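Local coordinates for hypothetical UPF0204 protein AF0625 (Archaeoglobus fulgidus, PDB 1YQE), which probably hydrolyses D-aminoacyl-tRNAs to free tRNA and D-amino acids with the help of zinc, clearing mischarged tRNA from the cell, at residues 108-113 with 150-155; 90-95 with 137-142; 57-62 with 145-150; 116-121 with 211-216. One frame throughout, in Å; residues are numbered along the deposited sequence.

Contact 1: residues 108-113 with 150-155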
loop_
_atom_site.group_PDB
_atom_site.type_symbol
_atom_site.label_atom_id
_atom_site.label_comp_id
_atom_site.label_asym_id
_atom_site.label_seq_id
_atom_site.Cartn_x
_atom_site.Cartn_y
_atom_site.Cartn_z
ATOM N N SER A 108 -7.574 3.184 -13.684
ATOM C CA SER A 108 -8.395 2.572 -12.646
ATOM C C SER A 108 -7.523 2.443 -11.396
ATOM O O SER A 108 -6.363 2.046 -11.477
ATOM C CB SER A 108 -8.885 1.198 -13.104
ATOM O OG SER A 108 -9.834 0.670 -12.195
ATOM N N LEU A 109 -8.089 2.783 -10.245
ATOM C CA LEU A 109 -7.352 2.744 -8.989
ATOM C C LEU A 109 -8.003 1.845 -7.946
ATOM O O LEU A 109 -9.225 1.778 -7.854
ATOM C CB LEU A 109 -7.247 4.162 -8.419
ATOM C CG LEU A 109 -6.583 5.252 -9.269
ATOM C CD1 LEU A 109 -6.821 6.622 -8.635
ATOM C CD2 LEU A 109 -5.092 4.957 -9.391
ATOM N N ALA A 110 -7.182 1.157 -7.160
ATOM C CA ALA A 110 -7.703 0.303 -6.103
ATOM C C ALA A 110 -7.958 1.185 -4.885
ATOM O O ALA A 110 -7.327 2.229 -4.717
ATOM C CB ALA A 110 -6.696 -0.791 -5.761
ATOM N N LYS A 111 -8.900 0.778 -4.044
ATOM C CA LYS A 111 -9.216 1.527 -2.838
ATOM C C LYS A 111 -8.042 1.402 -1.858
ATOM O O LYS A 111 -7.672 0.301 -1.471
ATOM C CB LYS A 111 -10.492 0.958 -2.204
ATOM C CG LYS A 111 -10.911 1.570 -0.866
ATOM C CD LYS A 111 -11.486 2.960 -1.021
ATOM C CE LYS A 111 -12.203 3.395 0.255
ATOM N NZ LYS A 111 -12.791 4.755 0.140
ATOM N N PRO A 112 -7.431 2.529 -1.460
ATOM C CA PRO A 112 -6.304 2.451 -0.518
ATOM C C PRO A 112 -6.748 2.253 0.931
ATOM O O PRO A 112 -7.935 2.315 1.239
ATOM C CB PRO A 112 -5.593 3.789 -0.718
ATOM C CG PRO A 112 -6.720 4.715 -1.046
ATOM C CD PRO A 112 -7.582 3.895 -1.993
ATOM N N SER A 113 -5.782 2.001 1.811
ATOM C CA SER A 113 -6.054 1.823 3.239
ATOM C C SER A 113 -4.976 2.651 3.940
ATOM O O SER A 113 -4.065 2.110 4.570
ATOM C CB SER A 113 -5.934 0.346 3.625
ATOM O OG SER A 113 -6.450 0.114 4.926
ATOM N N LYS A 150 -12.426 -3.026 -1.677
ATOM C CA LYS A 150 -12.125 -3.028 -0.251
ATOM C C LYS A 150 -10.822 -2.264 -0.065
ATOM O O LYS A 150 -9.953 -2.304 -0.933
ATOM C CB LYS A 150 -11.950 -4.463 0.257
ATOM C CG LYS A 150 -13.250 -5.196 0.559
ATOM C CD LYS A 150 -13.870 -4.707 1.857
ATOM C CE LYS A 150 -15.257 -5.311 2.071
ATOM N NZ LYS A 150 -15.217 -6.793 2.060
ATOM N N PRO A 151 -10.674 -1.540 1.058
ATOM C CA PRO A 151 -9.422 -0.805 1.265
ATOM C C PRO A 151 -8.257 -1.797 1.202
ATOM O O PRO A 151 -8.358 -2.913 1.707
ATOM C CB PRO A 151 -9.604 -0.209 2.660
ATOM C CG PRO A 151 -11.096 0.051 2.708
ATOM C CD PRO A 151 -11.664 -1.218 2.105
ATOM N N SER A 152 -7.151 -1.410 0.580
ATOM C CA SER A 152 -6.028 -2.331 0.495
ATOM C C SER A 152 -4.692 -1.659 0.231
ATOM O O SER A 152 -4.618 -0.458 -0.017
ATOM C CB SER A 152 -6.287 -3.379 -0.592
ATOM O OG SER A 152 -6.220 -2.804 -1.886
ATOM N N ALA A 153 -3.638 -2.462 0.299
ATOM C CA ALA A 153 -2.280 -1.996 0.043
ATOM C C ALA A 153 -1.374 -3.215 -0.052
ATOM O O ALA A 153 -1.737 -4.304 0.408
ATOM C CB ALA A 153 -1.803 -1.063 1.169
ATOM N N PHE A 154 -0.209 -3.033 -0.669
ATOM C CA PHE A 154 0.763 -4.105 -0.817
ATOM C C PHE A 154 1.939 -3.863 0.126
ATOM O O PHE A 154 2.506 -2.768 0.159
ATOM C CB PHE A 154 1.288 -4.174 -2.257
ATOM C CG PHE A 154 0.384 -4.918 -3.197
ATOM C CD1 PHE A 154 -0.858 -4.400 -3.548
ATOM C CD2 PHE A 154 0.778 -6.138 -3.732
ATOM C CE1 PHE A 154 -1.696 -5.094 -4.424
ATOM C CE2 PHE A 154 -0.049 -6.834 -4.604
ATOM C CZ PHE A 154 -1.290 -6.311 -4.951
ATOM N N TYR A 155 2.280 -4.892 0.890
ATOM C CA TYR A 155 3.384 -4.851 1.844
ATOM C C TYR A 155 4.377 -5.861 1.298
ATOM O O TYR A 155 4.104 -7.059 1.292
ATOM C CB TYR A 155 2.867 -5.250 3.226
ATOM C CG TYR A 155 1.698 -4.392 3.662
ATOM C CD1 TYR A 155 0.412 -4.607 3.154
ATOM C CD2 TYR A 155 1.891 -3.317 4.521
ATOM C CE1 TYR A 155 -0.651 -3.757 3.494
ATOM C CE2 TYR A 155 0.851 -2.472 4.866
ATOM C CZ TYR A 155 -0.418 -2.691 4.351
ATOM O OH TYR A 155 -1.430 -1.830 4.703
#

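Contact 2: residues 90-95 with 137-142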
loop_
_atom_site.group_PDB
_atom_site.type_symbol
_atom_site.label_atom_id
_atom_site.label_comp_id
_atom_site.label_asym_id
_atom_site.label_seq_id
_atom_site.Cartn_x
_atom_site.Cartn_y
_atom_site.Cartn_z
ATOM N N THR A 90 8.775 -2.387 1.121
ATOM C CA THR A 90 7.991 -1.342 0.477
ATOM C C THR A 90 6.503 -1.415 0.768
ATOM O O THR A 90 5.984 -2.432 1.233
ATOM C CB THR A 90 8.165 -1.349 -1.062
ATOM O OG1 THR A 90 7.484 -2.482 -1.616
ATOM C CG2 THR A 90 9.643 -1.413 -1.438
ATOM N N VAL A 91 5.837 -0.298 0.506
ATOM C CA VAL A 91 4.400 -0.170 0.671
ATOM C C VAL A 91 3.882 0.651 -0.502
ATOM O O VAL A 91 4.509 1.634 -0.915
ATOM C CB VAL A 91 4.027 0.560 1.982
ATOM C CG1 VAL A 91 2.525 0.818 2.028
ATOM C CG2 VAL A 91 4.440 -0.283 3.180
ATOM N N HIS A 92 2.751 0.225 -1.056
ATOM C CA HIS A 92 2.126 0.944 -2.156
ATOM C C HIS A 92 0.726 0.402 -2.374
ATOM O O HIS A 92 0.389 -0.691 -1.911
ATOM C CB HIS A 92 2.924 0.796 -3.457
ATOM C CG HIS A 92 2.652 -0.479 -4.202
ATOM N ND1 HIS A 92 3.307 -1.661 -3.927
ATOM C CD2 HIS A 92 1.807 -0.749 -5.227
ATOM C CE1 HIS A 92 2.880 -2.602 -4.751
ATOM N NE2 HIS A 92 1.969 -2.075 -5.551
ATOM N N VAL A 93 -0.093 1.181 -3.067
ATOM C CA VAL A 93 -1.448 0.767 -3.386
ATOM C C VAL A 93 -1.459 0.569 -4.897
ATOM O O VAL A 93 -0.855 1.345 -5.633
ATOM C CB VAL A 93 -2.473 1.844 -2.979
ATOM C CG1 VAL A 93 -3.867 1.434 -3.420
ATOM C CG2 VAL A 93 -2.446 2.031 -1.466
ATOM N N SER A 94 -2.122 -0.485 -5.353
ATOM C CA SER A 94 -2.189 -0.781 -6.778
ATOM C C SER A 94 -3.122 0.177 -7.519
ATOM O O SER A 94 -4.004 0.805 -6.921
ATOM C CB SER A 94 -2.623 -2.240 -6.979
ATOM O OG SER A 94 -3.759 -2.559 -6.196
ATOM N N GLY A 95 -2.900 0.299 -8.825
ATOM C CA GLY A 95 -3.696 1.187 -9.652
ATOM C C GLY A 95 -2.887 1.636 -10.854
ATOM O O GLY A 95 -1.657 1.651 -10.804
ATOM N N THR A 137 11.000 2.120 2.032
ATOM C CA THR A 137 10.640 3.113 1.045
ATOM C C THR A 137 9.226 2.884 0.541
ATOM O O THR A 137 8.742 1.750 0.468
ATOM C CB THR A 137 11.602 3.098 -0.167
ATOM O OG1 THR A 137 11.339 4.238 -0.995
ATOM C CG2 THR A 137 11.411 1.831 -0.992
ATOM N N MET A 138 8.551 3.977 0.227
ATOM C CA MET A 138 7.220 3.893 -0.327
ATOM C C MET A 138 7.455 3.652 -1.809
ATOM O O MET A 138 8.566 3.854 -2.311
ATOM C CB MET A 138 6.482 5.221 -0.169
ATOM C CG MET A 138 5.994 5.531 1.227
ATOM S SD MET A 138 4.742 4.361 1.775
ATOM C CE MET A 138 3.348 4.850 0.754
ATOM N N GLU A 139 6.418 3.183 -2.489
ATOM C CA GLU A 139 6.455 2.990 -3.929
ATOM C C GLU A 139 5.238 3.772 -4.381
ATOM O O GLU A 139 4.223 3.791 -3.685
ATOM C CB GLU A 139 6.271 1.526 -4.317
ATOM C CG GLU A 139 7.520 0.678 -4.293
ATOM C CD GLU A 139 7.249 -0.729 -4.784
ATOM O OE1 GLU A 139 6.825 -0.876 -5.951
ATOM O OE2 GLU A 139 7.450 -1.689 -4.008
ATOM N N VAL A 140 5.332 4.442 -5.522
ATOM C CA VAL A 140 4.188 5.188 -6.020
ATOM C C VAL A 140 3.123 4.178 -6.428
ATOM O O VAL A 140 3.382 2.973 -6.471
ATOM C CB VAL A 140 4.564 6.034 -7.253
ATOM C CG1 VAL A 140 5.558 7.114 -6.857
ATOM C CG2 VAL A 140 5.147 5.135 -8.333
ATOM N N THR A 141 1.921 4.666 -6.712
ATOM C CA THR A 141 0.838 3.799 -7.150
ATOM C C THR A 141 1.197 3.264 -8.531
ATOM O O THR A 141 1.569 4.029 -9.415
ATOM C CB THR A 141 -0.484 4.576 -7.251
ATOM O OG1 THR A 141 -0.890 4.982 -5.940
ATOM C CG2 THR A 141 -1.570 3.722 -7.877
ATOM N N HIS A 142 1.110 1.952 -8.701
ATOM C CA HIS A 142 1.413 1.322 -9.980
ATOM C C HIS A 142 1.054 -0.158 -9.970
ATOM O O HIS A 142 0.929 -0.773 -8.910
ATOM C CB HIS A 142 2.896 1.467 -10.315
ATOM C CG HIS A 142 3.795 0.686 -9.411
ATOM N ND1 HIS A 142 4.681 -0.261 -9.878
ATOM C CD2 HIS A 142 3.933 0.698 -8.064
ATOM C CE1 HIS A 142 5.324 -0.800 -8.857
ATOM N NE2 HIS A 142 4.889 -0.235 -7.744
HETATM O O HOH W 1 0.664 -3.686 -7.408
HETATM O O HOH W 2 0.495 4.106 -3.536
#

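Contact 3: residues 57-62 with 145-150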
loop_
_atom_site.group_PDB
_atom_site.type_symbol
_atom_site.label_atom_id
_atom_site.label_comp_id
_atom_site.label_asym_id
_atom_site.label_seq_id
_atom_site.Cartn_x
_atom_site.Cartn_y
_atom_site.Cartn_z
ATOM N N TYR A 57 -2.680 -9.569 -11.097
ATOM C CA TYR A 57 -3.780 -9.844 -12.016
ATOM C C TYR A 57 -5.038 -10.248 -11.246
ATOM O O TYR A 57 -6.057 -10.604 -11.842
ATOM C CB TYR A 57 -3.408 -10.966 -12.990
ATOM C CG TYR A 57 -2.245 -10.639 -13.895
ATOM C CD1 TYR A 57 -0.986 -11.192 -13.671
ATOM C CD2 TYR A 57 -2.402 -9.768 -14.973
ATOM C CE1 TYR A 57 0.094 -10.888 -14.502
ATOM C CE2 TYR A 57 -1.328 -9.456 -15.809
ATOM C CZ TYR A 57 -0.084 -10.021 -15.566
ATOM O OH TYR A 57 0.982 -9.717 -16.386
ATOM N N ALA A 58 -4.968 -10.171 -9.922
ATOM C CA ALA A 58 -6.091 -10.552 -9.069
ATOM C C ALA A 58 -7.251 -9.559 -8.992
ATOM O O ALA A 58 -7.797 -9.331 -7.914
ATOM C CB ALA A 58 -5.583 -10.853 -7.661
ATOM N N ASP A 59 -7.631 -8.968 -10.121
ATOM C CA ASP A 59 -8.757 -8.030 -10.144
ATOM C C ASP A 59 -10.002 -8.714 -9.567
ATOM O O ASP A 59 -10.254 -9.887 -9.848
ATOM C CB ASP A 59 -9.054 -7.578 -11.583
ATOM C CG ASP A 59 -8.176 -6.415 -12.040
ATOM O OD1 ASP A 59 -8.089 -6.183 -13.267
ATOM O OD2 ASP A 59 -7.586 -5.723 -11.187
ATOM N N HIS A 60 -10.766 -7.978 -8.761
ATOM C CA HIS A 60 -11.996 -8.489 -8.147
ATOM C C HIS A 60 -11.805 -9.624 -7.147
ATOM O O HIS A 60 -12.775 -10.278 -6.756
ATOM C CB HIS A 60 -12.977 -8.943 -9.237
ATOM C CG HIS A 60 -13.411 -7.841 -10.152
ATOM N ND1 HIS A 60 -14.139 -6.757 -9.715
ATOM C CD2 HIS A 60 -13.188 -7.639 -11.472
ATOM C CE1 HIS A 60 -14.345 -5.932 -10.725
ATOM N NE2 HIS A 60 -13.777 -6.443 -11.802
ATOM N N ILE A 61 -10.573 -9.860 -6.710
ATOM C CA ILE A 61 -10.346 -10.943 -5.765
ATOM C C ILE A 61 -11.018 -10.676 -4.418
ATOM O O ILE A 61 -11.328 -11.613 -3.679
ATOM C CB ILE A 61 -8.841 -11.203 -5.552
ATOM C CG1 ILE A 61 -8.654 -12.554 -4.854
ATOM C CG2 ILE A 61 -8.216 -10.073 -4.740
ATOM C CD1 ILE A 61 -7.216 -12.977 -4.713
ATOM N N ASP A 62 -11.253 -9.406 -4.098
ATOM C CA ASP A 62 -11.911 -9.075 -2.839
ATOM C C ASP A 62 -13.360 -9.556 -2.866
ATOM O O ASP A 62 -13.875 -10.048 -1.858
ATOM C CB ASP A 62 -11.869 -7.565 -2.559
ATOM C CG ASP A 62 -12.396 -6.732 -3.714
ATOM O OD1 ASP A 62 -12.847 -5.591 -3.465
ATOM O OD2 ASP A 62 -12.348 -7.207 -4.871
ATOM N N PRO A 145 -3.479 -5.249 -8.840
ATOM C CA PRO A 145 -4.840 -5.225 -9.383
ATOM C C PRO A 145 -5.490 -3.849 -9.175
ATOM O O PRO A 145 -5.304 -3.206 -8.138
ATOM C CB PRO A 145 -5.528 -6.338 -8.599
ATOM C CG PRO A 145 -4.891 -6.175 -7.220
ATOM C CD PRO A 145 -3.430 -5.968 -7.551
ATOM N N SER A 146 -6.236 -3.384 -10.168
ATOM C CA SER A 146 -6.886 -2.087 -10.050
ATOM C C SER A 146 -8.327 -2.214 -9.578
ATOM O O SER A 146 -8.872 -1.291 -8.975
ATOM C CB SER A 146 -6.860 -1.356 -11.391
ATOM O OG SER A 146 -7.559 -2.099 -12.367
ATOM N N GLU A 147 -8.935 -3.365 -9.845
ATOM C CA GLU A 147 -10.326 -3.578 -9.478
ATOM C C GLU A 147 -10.519 -4.162 -8.083
ATOM O O GLU A 147 -10.944 -5.302 -7.930
ATOM C CB GLU A 147 -10.998 -4.467 -10.524
ATOM C CG GLU A 147 -10.701 -4.039 -11.962
ATOM C CD GLU A 147 -10.980 -2.567 -12.224
ATOM O OE1 GLU A 147 -12.149 -2.147 -12.121
ATOM O OE2 GLU A 147 -10.029 -1.824 -12.536
ATOM N N ILE A 148 -10.196 -3.365 -7.070
ATOM C CA ILE A 148 -10.345 -3.768 -5.674
ATOM C C ILE A 148 -11.128 -2.653 -4.990
ATOM O O ILE A 148 -10.697 -1.501 -4.994
ATOM C CB ILE A 148 -8.976 -3.926 -4.972
ATOM C CG1 ILE A 148 -8.120 -4.967 -5.706
ATOM C CG2 ILE A 148 -9.186 -4.333 -3.514
ATOM C CD1 ILE A 148 -8.685 -6.393 -5.694
ATOM N N SER A 149 -12.283 -2.995 -4.425
ATOM C CA SER A 149 -13.142 -2.019 -3.757
ATOM C C SER A 149 -12.886 -1.932 -2.263
ATOM O O SER A 149 -13.133 -0.897 -1.641
ATOM C CB SER A 149 -14.618 -2.364 -3.985
ATOM O OG SER A 149 -14.966 -2.180 -5.339
ATOM N N LYS A 150 -12.426 -3.026 -1.677
ATOM C CA LYS A 150 -12.125 -3.028 -0.251
ATOM C C LYS A 150 -10.822 -2.264 -0.065
ATOM O O LYS A 150 -9.953 -2.304 -0.933
ATOM C CB LYS A 150 -11.950 -4.463 0.257
ATOM C CG LYS A 150 -13.250 -5.196 0.559
ATOM C CD LYS A 150 -13.870 -4.707 1.857
ATOM C CE LYS A 150 -15.257 -5.311 2.071
ATOM N NZ LYS A 150 -15.217 -6.793 2.060
HETATM O O HOH W 3 -14.048 -5.590 -6.673
#

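Contact 4: residues 116-121 with 211-216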
loop_
_atom_site.group_PDB
_atom_site.type_symbol
_atom_site.label_atom_id
_atom_site.label_comp_id
_atom_site.label_asym_id
_atom_site.label_seq_id
_atom_site.Cartn_x
_atom_site.Cartn_y
_atom_site.Cartn_z
ATOM N N THR A 116 -3.996 2.059 7.951
ATOM C CA THR A 116 -3.245 0.838 8.196
ATOM C C THR A 116 -1.855 0.914 7.577
ATOM O O THR A 116 -0.878 0.463 8.176
ATOM C CB THR A 116 -3.992 -0.389 7.657
ATOM O OG1 THR A 116 -5.250 -0.499 8.335
ATOM C CG2 THR A 116 -3.186 -1.656 7.898
ATOM N N MET A 117 -1.764 1.481 6.381
ATOM C CA MET A 117 -0.465 1.629 5.743
ATOM C C MET A 117 0.444 2.421 6.688
ATOM O O MET A 117 1.606 2.067 6.883
ATOM C CB MET A 117 -0.606 2.381 4.428
ATOM C CG MET A 117 -1.379 1.627 3.370
ATOM S SD MET A 117 -1.884 2.742 2.055
ATOM C CE MET A 117 -0.282 3.098 1.284
ATOM N N LYS A 118 -0.098 3.488 7.273
ATOM C CA LYS A 118 0.664 4.337 8.189
ATOM C C LYS A 118 1.094 3.587 9.444
ATOM O O LYS A 118 2.254 3.643 9.843
ATOM C CB LYS A 118 -0.161 5.565 8.597
ATOM C CG LYS A 118 0.550 6.531 9.558
ATOM C CD LYS A 118 1.746 7.241 8.896
ATOM C CE LYS A 118 2.298 8.359 9.785
ATOM N NZ LYS A 118 3.370 9.155 9.106
ATOM N N ASN A 119 0.153 2.899 10.079
ATOM C CA ASN A 119 0.462 2.157 11.293
ATOM C C ASN A 119 1.487 1.065 11.019
ATOM O O ASN A 119 2.333 0.760 11.863
ATOM C CB ASN A 119 -0.830 1.594 11.896
ATOM C CG ASN A 119 -1.722 2.692 12.443
ATOM O OD1 ASN A 119 -1.232 3.647 13.038
ATOM N ND2 ASN A 119 -3.029 2.565 12.248
ATOM N N TYR A 120 1.417 0.486 9.824
ATOM C CA TYR A 120 2.368 -0.538 9.433
ATOM C C TYR A 120 3.767 0.073 9.333
ATOM O O TYR A 120 4.731 -0.465 9.869
ATOM C CB TYR A 120 1.996 -1.131 8.075
ATOM C CG TYR A 120 3.093 -1.998 7.490
ATOM C CD1 TYR A 120 3.251 -3.321 7.890
ATOM C CD2 TYR A 120 3.988 -1.483 6.545
ATOM C CE1 TYR A 120 4.268 -4.120 7.365
ATOM C CE2 TYR A 120 5.012 -2.275 6.014
ATOM C CZ TYR A 120 5.143 -3.592 6.430
ATOM O OH TYR A 120 6.141 -4.391 5.915
ATOM N N VAL A 121 3.874 1.198 8.639
ATOM C CA VAL A 121 5.165 1.849 8.465
ATOM C C VAL A 121 5.813 2.265 9.785
ATOM O O VAL A 121 7.022 2.094 9.967
ATOM C CB VAL A 121 5.037 3.069 7.534
ATOM C CG1 VAL A 121 6.339 3.876 7.521
ATOM C CG2 VAL A 121 4.705 2.590 6.130
ATOM N N THR A 211 2.616 13.337 10.702
ATOM C CA THR A 211 1.298 12.833 11.066
ATOM C C THR A 211 0.481 12.596 9.794
ATOM O O THR A 211 -0.735 12.438 9.845
ATOM C CB THR A 211 0.545 13.839 11.955
ATOM O OG1 THR A 211 0.450 15.097 11.271
ATOM C CG2 THR A 211 1.291 14.046 13.285
ATOM N N PHE A 212 1.169 12.572 8.657
ATOM C CA PHE A 212 0.515 12.368 7.372
ATOM C C PHE A 212 0.726 10.979 6.800
ATOM O O PHE A 212 1.783 10.365 6.971
ATOM C CB PHE A 212 1.027 13.375 6.338
ATOM C CG PHE A 212 0.126 14.554 6.132
ATOM C CD1 PHE A 212 0.227 15.679 6.946
ATOM C CD2 PHE A 212 -0.813 14.548 5.103
ATOM C CE1 PHE A 212 -0.590 16.788 6.739
ATOM C CE2 PHE A 212 -1.639 15.652 4.884
ATOM C CZ PHE A 212 -1.525 16.777 5.705
ATOM N N THR A 213 -0.294 10.490 6.109
ATOM C CA THR A 213 -0.210 9.202 5.453
ATOM C C THR A 213 -0.706 9.472 4.044
ATOM O O THR A 213 -1.195 10.562 3.760
ATOM C CB THR A 213 -1.098 8.135 6.120
ATOM O OG1 THR A 213 -0.871 6.877 5.473
ATOM C CG2 THR A 213 -2.588 8.493 6.001
ATOM N N PHE A 214 -0.566 8.486 3.168
ATOM C CA PHE A 214 -0.983 8.635 1.780
ATOM C C PHE A 214 -1.927 7.530 1.358
ATOM O O PHE A 214 -1.946 6.450 1.946
ATOM C CB PHE A 214 0.237 8.587 0.854
ATOM C CG PHE A 214 1.155 9.767 0.989
ATOM C CD1 PHE A 214 0.948 10.912 0.228
ATOM C CD2 PHE A 214 2.203 9.747 1.901
ATOM C CE1 PHE A 214 1.770 12.028 0.374
ATOM C CE2 PHE A 214 3.032 10.854 2.060
ATOM C CZ PHE A 214 2.817 12.000 1.295
ATOM N N GLY A 215 -2.725 7.834 0.342
ATOM C CA GLY A 215 -3.617 6.851 -0.230
ATOM C C GLY A 215 -2.877 6.490 -1.508
ATOM O O GLY A 215 -2.146 5.502 -1.561
ATOM N N HIS A 216 -3.041 7.315 -2.534
ATOM C CA HIS A 216 -2.362 7.085 -3.802
ATOM C C HIS A 216 -1.242 8.102 -3.966
ATOM O O HIS A 216 -1.232 9.143 -3.305
ATOM C CB HIS A 216 -3.361 7.178 -4.958
ATOM C CG HIS A 216 -4.159 5.926 -5.149
ATOM N ND1 HIS A 216 -3.603 4.761 -5.631
ATOM C CD2 HIS A 216 -5.450 5.637 -4.861
ATOM C CE1 HIS A 216 -4.515 3.808 -5.633
ATOM N NE2 HIS A 216 -5.645 4.312 -5.167
#

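Contact 1: residues 108-113 with 150-155
Lys150 meets Lys111 through its backbone: Lys150 O lies 3.5 Å from Lys111 CB. The two ammonium groups play no part here, since Lys150 NZ is bonded to Phe71 O and Lys111 NZ to Leu237 O and, as a salt bridge, to Glu239.

At Pro151 the contact becomes apolar. Lys111 CG, placed anti to its backbone N (chi1 176°), meets the proline ring at Pro151 CA (3.5 Å) and Pro151 CG (3.9 Å). On the Ser113 side of the same ring, Pro151 CB approaches Pro112 O to 3.3 Å and packs against Ser113 CB at 3.8 Å. The ring therefore bears on three consecutive residues of the 108-113 segment. This segment is a connection without regular structure that delivers the chain to helix 114-125, with Ser113 at the N-cap position. It lies beside the first residues of the 150-155 segment, which runs into strand 152-159, an inner strand of the mixed sheet between 73-81 and 88-92.

Ser152 supplies the polar tie. Its N donates to Lys111 O at 2.7 Å; the N-H...O angle of 135° shows a short but bent bond, the donor standing 25° from the carbonyl plane. Pro151 CA points a C-H at this oxygen as well, so Lys111 O receives one N-H bond and a weaker C-H contact from successive residues. In return, Ser152 O receives a C-H contact from Pro112 CA at 3.4 Å. Ser152 CB points largely away from 108-113, and the side chain also touches Ile74 and Phe76 of strand 73-81; its OG comes within 4.4 Å of Ala110 CB.

Contact 2: residues 90-95 with 137-142
Glu139 reaches over Thr90 and His92 where strands 88-92 and 135-138, parallel neighbours at one edge of the mixed sheet, run out into loops. Its N donates to Val91 O at 2.9 Å, which ties the two backbones together at this level. Glu139 OE2 is met on its anti side by Thr90 OG1 at 2.5 Å, 16° out of the carboxylate plane, while OE1 accepts from His142 NE2 at 2.7 Å. Thr90 OG1 lies between its backbone N and carbonyl carbon (chi1 72°), on the side where OE2 stands. An alanine at Glu139 would probably leave Thr90 OG1 and His142 NE2 without this acceptor, and the imidazole of His142 freer to turn.

The side chain of His142 lies about 5 Å from the bound pyrophosphate, so the bond to Glu139 may help set the imidazole beside the pocket, which includes His143 and Glu156. His92 CB packs on Glu139 CB at 3.5 Å. The His92 and His142 rings are inclined at 43°, their centroids 4.8 Å apart. His142 NE2 stands 4.0 Å above the centre of the His92 ring, while a water at the ring's edge lies 2.8 Å from His92 NE2.

Contact 3: residues 57-62 with 145-150
A type II beta turn, Ala58 to Ile61, leads into helix 61-65 and docks on the loop 145-150, where Glu147 is the centre of an inverse gamma turn. Two aspartates hold the loop by its backbone. Asp59 OD2 accepts Glu147 N at 3.0 Å along a nearly straight N-H (173°), although the donor comes from above the carboxylate plane, 58° out of it; Ser146 N adds a weak bond to the same oxygen. The reverse bond, His60 N to Glu147 O at 2.8 Å, closes the turn against the loop.

Asp62 carries the second grip. A chi1 of 53° sets its CG on the side of the loop, between the backbone N and the carbonyl carbon. Asp62 OD1 receives Ser149 N at 2.8 Å and Lys150 N at 3.2 Å, both from one face of the carboxylate. Its OD2 takes a bond from a water that also lies near His60 ND1. An alanine at Asp62 would probably leave the amides of Ser149 and Lys150 without this acceptor and the loop less firmly tied to the helix start.

Carbon contacts complete the interface. Glu147 CB sits over one face of the His60 ring, 3.7 Å from its centroid, a CH-pi contact. Ile148 CD1 reaches Ile61 CG2 at 3.8 Å, and Pro145 CB, in a residue preceded by a cis peptide, lies 3.7 Å from Ala58 C. Both segments follow closely on pyrophosphate-binding residues, Arg54 and Ile56 in one case and His143 in the other. The arrangement is a type II turn running into a helix N terminus, with aspartates accepting backbone amides of a neighbouring loop near the pyrophosphate pocket.

Contact 4: residues 116-121 with 211-216
Helix 116-121 passes strand 212-214 with the two axes 8.0 Å apart at closest approach and their N-to-C directions at 117°, the nearest alpha carbons being those of Lys118 and Thr213 at 5.6 Å. The helix thus runs across the strand, and two successive side chains, Met117 and Lys118, make the contact.

Lys118 and Thr213 slide past each other in opposite directions: Lys118 CB lies 3.5 Å from Thr213 OG1. That hydroxyl is bonded to Pro114 O, in the first turn of the same helix. Lys118 CG is anti to the backbone N, and the bend at chi2 (67°) sets CD 3.7 Å from Phe212 O; CE then lies 3.5 Å from the same oxygen. Lys118 NZ donates to Phe212 O at 2.9 Å, from above the carbonyl plane and 35° out of it. Two more carbonyls, Met207 O in the last turn of helix 201-209 and Thr210 O just beyond it, also accept from NZ, and Trp188 adds a cation-pi contact. Three backbone oxygens therefore surround one buried ammonium group, which would be expected to stabilise its charge.

Met117 meets the strand farther on. Its SD stands 3.7 Å from Phe214 O and its CE 3.8 Å from the same atom; this carbonyl oxygen is buried here and has no hydrogen-bonding partner in the model. Met117 also touches Ala153 and Tyr155 of strand 152-159, so the helix bridges the mixed sheet and strand 212-218, the edge strand of the four-stranded parallel sheet, in an alpha/beta fold with two sheets.

In the fold
From the N terminus, the chain first meets 57-62, whose pairing with 145-150 (contact 3) closes a long loop. Contact 2, between 90-95 and 137-142, lies wholly within that loop. Contact 1 crosses both: 108-113 falls inside each, but its partner 150-155 begins at Lys150, the last residue of 145-150, and runs on beyond both. Contact 4 crosses all three, running from 116-121 out to 211-216. Contacts 1 and 2 meet in the mixed sheet, where strands 152-159 and 88-92 are neighbours. His216, at the end of contact 4, bonds Ala110 O of contact 1 and Thr141 OG1 of contact 2, joining the 212-218 strand region to both. Contacts 3 and 4, centres about 20 Å apart, do not touch.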